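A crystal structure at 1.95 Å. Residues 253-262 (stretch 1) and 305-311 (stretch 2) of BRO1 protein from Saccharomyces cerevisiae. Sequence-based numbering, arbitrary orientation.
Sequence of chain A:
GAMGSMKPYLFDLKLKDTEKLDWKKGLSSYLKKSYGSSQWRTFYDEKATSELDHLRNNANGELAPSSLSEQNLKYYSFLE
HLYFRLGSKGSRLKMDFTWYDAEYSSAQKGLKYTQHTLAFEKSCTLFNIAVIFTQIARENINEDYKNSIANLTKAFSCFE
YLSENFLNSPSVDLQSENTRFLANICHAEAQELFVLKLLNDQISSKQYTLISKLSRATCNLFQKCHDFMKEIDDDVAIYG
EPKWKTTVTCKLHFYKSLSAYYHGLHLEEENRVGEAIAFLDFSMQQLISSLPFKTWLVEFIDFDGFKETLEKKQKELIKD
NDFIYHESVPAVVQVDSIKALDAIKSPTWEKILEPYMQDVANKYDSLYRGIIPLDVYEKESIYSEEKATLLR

Stretch 1 (253-262) HFYKSLSAYY
Stretch 2 (305-311) GFKETLE

Both stretches are helical throughout, and each is part of a helix that extends beyond it in both directions. Phi lies between -57° and -75° and psi between -27° and -55°. Within the stretches, amides from S257 to Y262 and from T309 to E311 bond to the carbonyl four residues earlier, as in Y261 N to S257 O at 2.9 Å and L310 N to F306 O at 3.0 Å. The two helices run in the same general direction, with a crossing angle of 28° and axes 12.0 Å apart at closest approach. The register is set by L258 CA to F306 CA at 9.4 Å and Y261 CA to L310 CA at 7.6 Å. This spacing leaves room for side chains between the backbones. The contact buries 294 Å², both sides summed.

The main feature is a knob into a hole. F306 (chi1 t, chi2 53°) points toward stretch 1 and sits among F254, S257, L258 and Y261. They follow one another at i, i+3, i+4 and i+7 and so frame a pocket on one side of the helix.

Two aromatic pairs hold the F306 ring. Its edge meets the face of Y261 (chi1 t, chi2 58°), with centroids 5.5 Å apart and planes at 84°. The closest atoms are Y261 CD2 and F306 CE1, at 3.9 Å. Such a pairing sets the slightly positive ring hydrogens against the pi cloud. F254 (chi1 t, chi2 72°) directs its edge toward the face of F306 in an offset arrangement, with centroids 5.9 Å apart and planes at 67°. Here F254 CE1 lies 4.0 Å from F306 CD2.

Aliphatic groups complete the packing. L258 (chi1 t, chi2 p) brings CD1 to 3.9 Å from F306 CZ. L310 (chi1 m, chi2 t) starts sideways, but its end comes nearer, and its CD2 lies 3.3 Å from Y261 CD1. This is a tight apolar contact. T309 (chi1 m) places CG2 3.6 Å from Y261 OH.

No hydrogen bond or salt bridge crosses between the stretches. S257 (chi1 t) points toward stretch 2, and its OG lies 3.5 Å from F306 CE2 at the ring edge. That contact is van der Waals; the hydroxyl is hydrogen-bonded elsewhere in the structure.

The side-chain hydrogen bonds made within a single stretch are both in stretch 2. T309 OG1 donates to G305 O at 3.0 Å, returning the hydroxyl to its own helix. K307 (chi1 to chi3 t, chi4 m) reaches one turn along to E311 (chi1 m, chi2 t). K307 NZ donates to E311 OE1 at 2.8 Å, forming a salt bridge that takes no part in the contact.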

# COMPACT_ATOMS: atom_id res chain seq x y z
N HIS A 253 -8.67 -15.18 7.42
CA HIS A 253 -9.06 -16.56 7.69
C HIS A 253 -8.65 -17.47 6.53
O HIS A 253 -8.16 -18.58 6.75
CB HIS A 253 -10.57 -16.69 7.91
CG HIS A 253 -11.04 -16.09 9.20
ND1 HIS A 253 -10.62 -16.55 10.43
CD2 HIS A 253 -11.90 -15.08 9.44
CE1 HIS A 253 -11.20 -15.84 11.38
NE2 HIS A 253 -11.99 -14.94 10.81
N PHE A 254 -8.85 -17.00 5.31
CA PHE A 254 -8.50 -17.81 4.14
C PHE A 254 -7.02 -18.18 4.07
O PHE A 254 -6.67 -19.32 3.74
CB PHE A 254 -8.88 -17.10 2.84
CG PHE A 254 -8.56 -17.90 1.61
CD1 PHE A 254 -9.31 -19.03 1.29
CD2 PHE A 254 -7.50 -17.55 0.79
CE1 PHE A 254 -9.00 -19.80 0.17
CE2 PHE A 254 -7.17 -18.30 -0.33
CZ PHE A 254 -7.93 -19.44 -0.64
N TYR A 255 -6.15 -17.23 4.35
CA TYR A 255 -4.73 -17.52 4.29
C TYR A 255 -4.27 -18.35 5.48
O TYR A 255 -3.32 -19.13 5.38
CB TYR A 255 -3.93 -16.22 4.12
CG TYR A 255 -4.02 -15.75 2.68
CD1 TYR A 255 -3.48 -16.52 1.65
CD2 TYR A 255 -4.73 -14.60 2.33
CE1 TYR A 255 -3.64 -16.16 0.31
CE2 TYR A 255 -4.90 -14.23 0.99
CZ TYR A 255 -4.35 -15.02 -0.01
OH TYR A 255 -4.53 -14.70 -1.34
N LYS A 256 -4.96 -18.22 6.60
CA LYS A 256 -4.63 -19.04 7.77
C LYS A 256 -4.97 -20.48 7.39
O LYS A 256 -4.23 -21.42 7.71
CB LYS A 256 -5.45 -18.61 8.98
CG LYS A 256 -5.28 -19.52 10.18
CD LYS A 256 -4.62 -18.80 11.34
CE LYS A 256 -5.49 -17.66 11.87
NZ LYS A 256 -4.88 -17.04 13.08
N SER A 257 -6.09 -20.65 6.69
CA SER A 257 -6.53 -21.97 6.24
C SER A 257 -5.53 -22.57 5.25
O SER A 257 -5.15 -23.74 5.37
CB SER A 257 -7.90 -21.87 5.55
OG SER A 257 -8.25 -23.10 4.93
N LEU A 258 -5.11 -21.76 4.29
CA LEU A 258 -4.16 -22.19 3.27
C LEU A 258 -2.85 -22.63 3.91
O LEU A 258 -2.20 -23.57 3.45
CB LEU A 258 -3.90 -21.06 2.28
CG LEU A 258 -3.36 -21.47 0.91
CD1 LEU A 258 -4.44 -22.27 0.18
CD2 LEU A 258 -2.98 -20.24 0.10
N SER A 259 -2.47 -21.93 4.97
CA SER A 259 -1.23 -22.23 5.69
C SER A 259 -1.30 -23.60 6.37
O SER A 259 -0.37 -24.40 6.27
CB SER A 259 -0.98 -21.16 6.75
OG SER A 259 0.22 -21.41 7.44
N ALA A 260 -2.41 -23.86 7.06
CA ALA A 260 -2.61 -25.13 7.75
C ALA A 260 -2.66 -26.27 6.75
O ALA A 260 -2.12 -27.35 6.99
CB ALA A 260 -3.90 -25.08 8.57
N TYR A 261 -3.34 -26.04 5.63
CA TYR A 261 -3.45 -27.05 4.58
C TYR A 261 -2.08 -27.50 4.10
O TYR A 261 -1.76 -28.69 4.12
CB TYR A 261 -4.26 -26.48 3.41
CG TYR A 261 -4.20 -27.31 2.13
CD1 TYR A 261 -4.61 -28.65 2.12
CD2 TYR A 261 -3.76 -26.75 0.94
CE1 TYR A 261 -4.58 -29.40 0.94
CE2 TYR A 261 -3.72 -27.48 -0.24
CZ TYR A 261 -4.13 -28.81 -0.23
OH TYR A 261 -4.10 -29.53 -1.40
N TYR A 262 -1.25 -26.55 3.69
CA TYR A 262 0.08 -26.90 3.19
C TYR A 262 0.97 -27.53 4.25
O TYR A 262 1.77 -28.41 3.93
CB TYR A 262 0.74 -25.68 2.55
CG TYR A 262 0.25 -25.47 1.14
CD1 TYR A 262 0.73 -26.26 0.10
CD2 TYR A 262 -0.74 -24.52 0.85
CE1 TYR A 262 0.23 -26.13 -1.19
CE2 TYR A 262 -1.24 -24.38 -0.44
CZ TYR A 262 -0.75 -25.19 -1.45
OH TYR A 262 -1.25 -25.06 -2.72
N GLY A 305 -14.48 -25.12 -4.49
CA GLY A 305 -13.51 -26.07 -5.01
C GLY A 305 -12.44 -26.41 -3.99
O GLY A 305 -11.96 -27.54 -3.92
N PHE A 306 -12.06 -25.42 -3.18
CA PHE A 306 -11.04 -25.64 -2.16
C PHE A 306 -11.61 -26.47 -1.02
O PHE A 306 -10.90 -27.28 -0.43
CB PHE A 306 -10.51 -24.29 -1.65
CG PHE A 306 -9.40 -24.41 -0.64
CD1 PHE A 306 -8.27 -25.17 -0.91
CD2 PHE A 306 -9.50 -23.78 0.60
CE1 PHE A 306 -7.24 -25.30 0.02
CE2 PHE A 306 -8.48 -23.89 1.54
CZ PHE A 306 -7.35 -24.66 1.26
N LYS A 307 -12.88 -26.26 -0.70
CA LYS A 307 -13.53 -27.02 0.37
C LYS A 307 -13.49 -28.50 -0.01
O LYS A 307 -13.26 -29.35 0.84
CB LYS A 307 -14.98 -26.56 0.55
CG LYS A 307 -15.74 -27.31 1.64
CD LYS A 307 -17.12 -26.68 1.85
CE LYS A 307 -17.93 -27.38 2.94
NZ LYS A 307 -18.40 -28.73 2.52
N GLU A 308 -13.72 -28.78 -1.29
CA GLU A 308 -13.71 -30.15 -1.79
C GLU A 308 -12.31 -30.74 -1.73
O GLU A 308 -12.13 -31.91 -1.37
CB GLU A 308 -14.22 -30.20 -3.23
CG GLU A 308 -15.71 -29.97 -3.37
CD GLU A 308 -16.20 -30.21 -4.78
OE1 GLU A 308 -15.96 -31.32 -5.32
OE2 GLU A 308 -16.83 -29.29 -5.36
N THR A 309 -11.32 -29.94 -2.08
CA THR A 309 -9.93 -30.38 -2.06
C THR A 309 -9.53 -30.82 -0.65
O THR A 309 -8.86 -31.84 -0.49
CB THR A 309 -8.98 -29.26 -2.54
OG1 THR A 309 -9.27 -28.96 -3.91
CG2 THR A 309 -7.53 -29.70 -2.42
N LEU A 310 -9.95 -30.06 0.35
CA LEU A 310 -9.63 -30.38 1.74
C LEU A 310 -10.32 -31.66 2.19
O LEU A 310 -9.67 -32.56 2.73
CB LEU A 310 -10.05 -29.25 2.68
CG LEU A 310 -9.23 -27.96 2.68
CD1 LEU A 310 -9.76 -27.02 3.74
CD2 LEU A 310 -7.77 -28.28 2.95
N GLU A 311 -11.63 -31.74 1.99
CA GLU A 311 -12.39 -32.91 2.39
C GLU A 311 -11.84 -34.16 1.72
O GLU A 311 -11.67 -35.20 2.35
CB GLU A 311 -13.87 -32.73 2.05
CG GLU A 311 -14.57 -31.72 2.94
CD GLU A 311 -16.05 -31.56 2.63
OE1 GLU A 311 -16.74 -30.85 3.39
OE2 GLU A 311 -16.52 -32.15 1.63